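Local coordinates for ralf, proline/betaine transporter (Legionella pneumophila, PDB 4D7Q), which probably acts as a guanine nucleotide exchange factor, here as an engineered chimera of a Legionella Sec7 domain and a Rickettsia capping domain, at residues A[95-98]-A[99-103]; A[111-114]-A[115-119]. The protein carries 2 engineered substitutions. All blocks are in the same frame, centred on the assembly; numbering follows the deposited sequence.

Contact 1 (A[95-98]-A[99-103]); sequences EGLR and TFLKT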
# COMPACT_ATOMS: atom_id res chain seq x y z
N GLU A 95 -6.19 -18.69 8.31
CA GLU A 95 -7.53 -18.49 7.71
C GLU A 95 -7.93 -17.00 7.74
O GLU A 95 -8.43 -16.50 6.75
CB GLU A 95 -8.64 -19.27 8.45
CG GLU A 95 -8.62 -20.78 8.31
CD GLU A 95 -9.63 -21.54 9.16
OE1 GLU A 95 -9.94 -21.09 10.30
OE2 GLU A 95 -10.08 -22.61 8.70
N GLY A 96 -7.77 -16.36 8.90
CA GLY A 96 -8.11 -14.96 9.11
C GLY A 96 -7.32 -14.04 8.21
O GLY A 96 -7.89 -13.16 7.56
N LEU A 97 -6.00 -14.27 8.14
CA LEU A 97 -5.11 -13.47 7.31
C LEU A 97 -5.44 -13.65 5.83
O LEU A 97 -5.52 -12.67 5.11
CB LEU A 97 -3.63 -13.75 7.61
CG LEU A 97 -2.58 -13.08 6.70
CD1 LEU A 97 -2.53 -11.56 6.93
CD2 LEU A 97 -1.23 -13.65 6.96
N ARG A 98 -5.65 -14.90 5.38
CA ARG A 98 -5.98 -15.18 3.97
C ARG A 98 -7.32 -14.53 3.59
O ARG A 98 -7.40 -13.81 2.59
CB ARG A 98 -5.99 -16.71 3.72
CG ARG A 98 -6.27 -17.13 2.26
CD ARG A 98 -6.20 -18.65 2.13
NE ARG A 98 -7.28 -19.29 2.88
CZ ARG A 98 -7.12 -20.15 3.88
NH1 ARG A 98 -5.90 -20.54 4.24
NH2 ARG A 98 -8.17 -20.64 4.52
N THR A 99 -8.35 -14.71 4.43
CA THR A 99 -9.71 -14.12 4.22
C THR A 99 -9.61 -12.60 4.15
O THR A 99 -10.23 -12.00 3.28
CB THR A 99 -10.66 -14.56 5.35
OG1 THR A 99 -10.69 -15.98 5.37
CG2 THR A 99 -12.08 -14.01 5.18
N PHE A 100 -8.83 -12.00 5.06
CA PHE A 100 -8.61 -10.56 5.14
C PHE A 100 -7.98 -10.02 3.84
O PHE A 100 -8.52 -9.10 3.22
CB PHE A 100 -7.69 -10.20 6.35
CG PHE A 100 -7.31 -8.73 6.41
CD1 PHE A 100 -8.19 -7.78 6.94
CD2 PHE A 100 -6.09 -8.29 5.90
CE1 PHE A 100 -7.85 -6.43 6.99
CE2 PHE A 100 -5.75 -6.93 5.94
CZ PHE A 100 -6.63 -6.01 6.49
N LEU A 101 -6.79 -10.56 3.46
CA LEU A 101 -6.04 -10.15 2.26
C LEU A 101 -6.85 -10.32 0.97
O LEU A 101 -6.79 -9.45 0.07
CB LEU A 101 -4.72 -10.94 2.18
CG LEU A 101 -3.70 -10.62 3.30
CD1 LEU A 101 -2.48 -11.46 3.11
CD2 LEU A 101 -3.29 -9.12 3.31
N LYS A 102 -7.62 -11.42 0.88
CA LYS A 102 -8.44 -11.69 -0.31
C LYS A 102 -9.67 -10.77 -0.49
O LYS A 102 -10.28 -10.75 -1.55
CB LYS A 102 -8.80 -13.17 -0.45
CG LYS A 102 -7.60 -14.02 -0.86
CD LYS A 102 -7.30 -13.82 -2.37
CE LYS A 102 -8.09 -14.76 -3.25
NZ LYS A 102 -8.01 -14.38 -4.68
N THR A 103 -9.99 -10.05 0.56
CA THR A 103 -10.97 -9.00 0.50
C THR A 103 -10.54 -7.85 -0.42
O THR A 103 -11.34 -7.22 -1.02
CB THR A 103 -11.27 -8.42 1.89
OG1 THR A 103 -11.52 -9.46 2.82
CG2 THR A 103 -12.45 -7.56 1.85
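The chain from Glu95 through Leu101 is continuous alpha-helix, bonded from each residue to the fourth one on: the N of Leu101 donates to the O of Leu97 at 3.0 Å with an N-H...O angle of 176°, and Thr99, Phe100 and Lys102 bond in the same way to the O atoms of Glu95, Gly96 and Arg98. The first of these carbonyls is gripped twice. Besides the backbone N of Thr99 at 2.9 Å, Glu95 O accepts the hydroxyl of the same residue, Thr99 OG1 lying 2.7 Å away. The two donors arrive from opposite faces of the carbonyl plane. Thr99 can reach back because its OG1 stands beside its own N and anti to its carbonyl carbon (chi1 -57°). The same bond recurs one turn later, where Thr103 OG1 donates to Thr99 O at 2.9 Å; it is a common way for a helical threonine to satisfy its hydroxyl. On another side of the helix the contact is apolar. The ends of Leu97 and Leu101 meet at an angle, CD1 of Leu97 lying 3.8 Å from CD1 of Leu101, while CG of Leu101 rests 3.3 Å from Leu97 O. The CG of Leu97 is anti to its N, which brings CG and CD1 nearer to the following turn although the bond to CB points away from it. Both leucines also pack on helix 135-152, and Phe100 meets the Phe104 ring edge-to-face. Lys102 turns its NZ to Glu199 O, whereas Glu95 OE1 bonds the N of Ser92. With Leu97, Phe100 and Leu101 buried and Thr99 exposed, 93-102 is an amphipathic helix of the all-helical Sec7 part of the chimera.

Contact 2 (A[111-114]-A[115-119]); sequences QKID and RLVQS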
# COMPACT_ATOMS: atom_id res chain seq x y z
N GLN A 111 3.87 1.52 2.37
CA GLN A 111 3.19 2.11 3.55
C GLN A 111 1.72 1.76 3.60
O GLN A 111 1.18 1.59 4.69
CB GLN A 111 3.35 3.63 3.57
CG GLN A 111 4.77 4.13 3.76
CD GLN A 111 4.70 5.63 3.91
OE1 GLN A 111 4.00 6.15 4.78
NE2 GLN A 111 5.27 6.35 2.98
N LYS A 112 1.09 1.62 2.41
CA LYS A 112 -0.31 1.23 2.25
C LYS A 112 -0.50 -0.25 2.63
O LYS A 112 -1.38 -0.56 3.43
CB LYS A 112 -0.79 1.54 0.83
CG LYS A 112 -0.92 3.03 0.58
CD LYS A 112 -1.53 3.37 -0.75
CE LYS A 112 -1.72 4.87 -0.84
NZ LYS A 112 -1.91 5.26 -2.25
N ILE A 113 0.34 -1.16 2.11
CA ILE A 113 0.22 -2.59 2.49
C ILE A 113 0.48 -2.78 4.01
O ILE A 113 -0.14 -3.63 4.65
CB ILE A 113 1.05 -3.57 1.57
CG1 ILE A 113 0.53 -5.04 1.66
CG2 ILE A 113 2.55 -3.54 1.89
CD1 ILE A 113 -0.66 -5.35 0.82
N ASP A 114 1.41 -1.97 4.56
CA ASP A 114 1.77 -1.95 5.96
C ASP A 114 0.54 -1.58 6.81
O ASP A 114 0.24 -2.26 7.79
CB ASP A 114 2.89 -0.93 6.19
CG ASP A 114 3.58 -1.08 7.52
OD1 ASP A 114 3.61 -2.19 8.05
OD2 ASP A 114 4.13 -0.09 8.00
N ARG A 115 -0.20 -0.53 6.43
CA ARG A 115 -1.41 -0.16 7.18
C ARG A 115 -2.46 -1.29 7.21
O ARG A 115 -3.09 -1.50 8.24
CB ARG A 115 -2.00 1.15 6.66
CG ARG A 115 -1.17 2.32 7.13
CD ARG A 115 -1.72 3.65 6.65
NE ARG A 115 -0.64 4.61 6.63
CZ ARG A 115 0.01 4.99 5.54
NH1 ARG A 115 -0.41 4.59 4.34
NH2 ARG A 115 1.03 5.81 5.63
N LEU A 116 -2.60 -2.04 6.11
CA LEU A 116 -3.54 -3.16 6.05
C LEU A 116 -3.13 -4.32 6.95
O LEU A 116 -3.96 -4.86 7.66
CB LEU A 116 -3.70 -3.63 4.59
CG LEU A 116 -4.34 -2.63 3.60
CD1 LEU A 116 -4.57 -3.28 2.27
CD2 LEU A 116 -5.67 -2.02 4.15
N VAL A 117 -1.86 -4.68 6.94
CA VAL A 117 -1.33 -5.76 7.77
C VAL A 117 -1.43 -5.34 9.27
O VAL A 117 -1.86 -6.14 10.09
CB VAL A 117 0.09 -6.20 7.32
CG1 VAL A 117 0.64 -7.33 8.19
CG2 VAL A 117 0.10 -6.61 5.84
N GLN A 118 -1.14 -4.07 9.58
CA GLN A 118 -1.26 -3.57 10.96
C GLN A 118 -2.72 -3.64 11.45
O GLN A 118 -2.98 -4.03 12.58
CB GLN A 118 -0.74 -2.12 11.04
CG GLN A 118 0.79 -2.04 10.92
CD GLN A 118 1.35 -0.65 11.12
OE1 GLN A 118 2.31 -0.26 10.46
NE2 GLN A 118 0.86 0.07 12.10
N SER A 119 -3.67 -3.29 10.56
CA SER A 119 -5.09 -3.34 10.86
C SER A 119 -5.54 -4.77 11.17
O SER A 119 -6.18 -5.00 12.20
CB SER A 119 -5.88 -2.77 9.67
OG SER A 119 -7.23 -2.61 10.04
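Gln111 and Arg115 run alongside one another in a common direction, one helical turn apart, with the amide and guanidinium planes turned 59° from each other. The guanidinium of Arg115 sits over the backbone of Gln111: Gln111 O lies above one face of it, toward the rim, and CG of Arg115 is 3.5 Å from that oxygen. Having CG anti to its carbonyl carbon (chi1 -75°) and a chain extended as far as NE, Arg115 runs back along the preceding turn, so that its NH2 comes 3.8 Å from CB of Gln111. Gln111 O itself accepts a backbone bond from the N of Arg115 at 3.1 Å, and NH1 of Arg115 finds its partner in Ser69 O. Lys112 crosses Arg115 at a slant, its CG 4.1 Å from NH1 of the arginine, and its NZ forms salt bridges with Asp66 and Glu109. These turns belong to helix 110-127 of the Sec7 part, a regular alpha-helix whose successive bonds include Gln118 N to Asp114 O at 2.9 Å with an N-H...O angle of 162°. The side chains of Asp114 and Gln118 are set across each other; the aliphatic CG of Gln118 touches Asp114 O at 3.2 Å. The carboxylate of Asp114 is held on both oxygens, OD1 by Tyr139 OH and OD2 by a salt bridge to Lys255, a residue of the fused capping part, so this last pairing belongs to the engineered chimera. Two carbonyls that accept backbone bonds are also touched by apolar branches of the residues four places on: CG2 of Val117, placed anti to its own carbonyl carbon, lies 3.2 Å from Ile113 O, and CG of Leu116 stands 3.6 Å from Lys112 O.

From the N terminus, the chain first runs through contact 1, which takes up most of helix 93-102, then through a short connection, and enters contact 2 early in helix 110-127. Each contact is local, between adjoining turns of one helix, so neither closes a loop; they stand in series, without nesting or crossing. Their centres are 13 Å apart, yet the two consecutive helices touch where CZ of Phe100 lies 3.1 Å from Leu116 O. Both also pack against helices 73-84 and 135-152, which ties both into the helical Sec7 part. Contact 2 additionally meets helix 256-262 of the capping part, across the interface between the fused pieces.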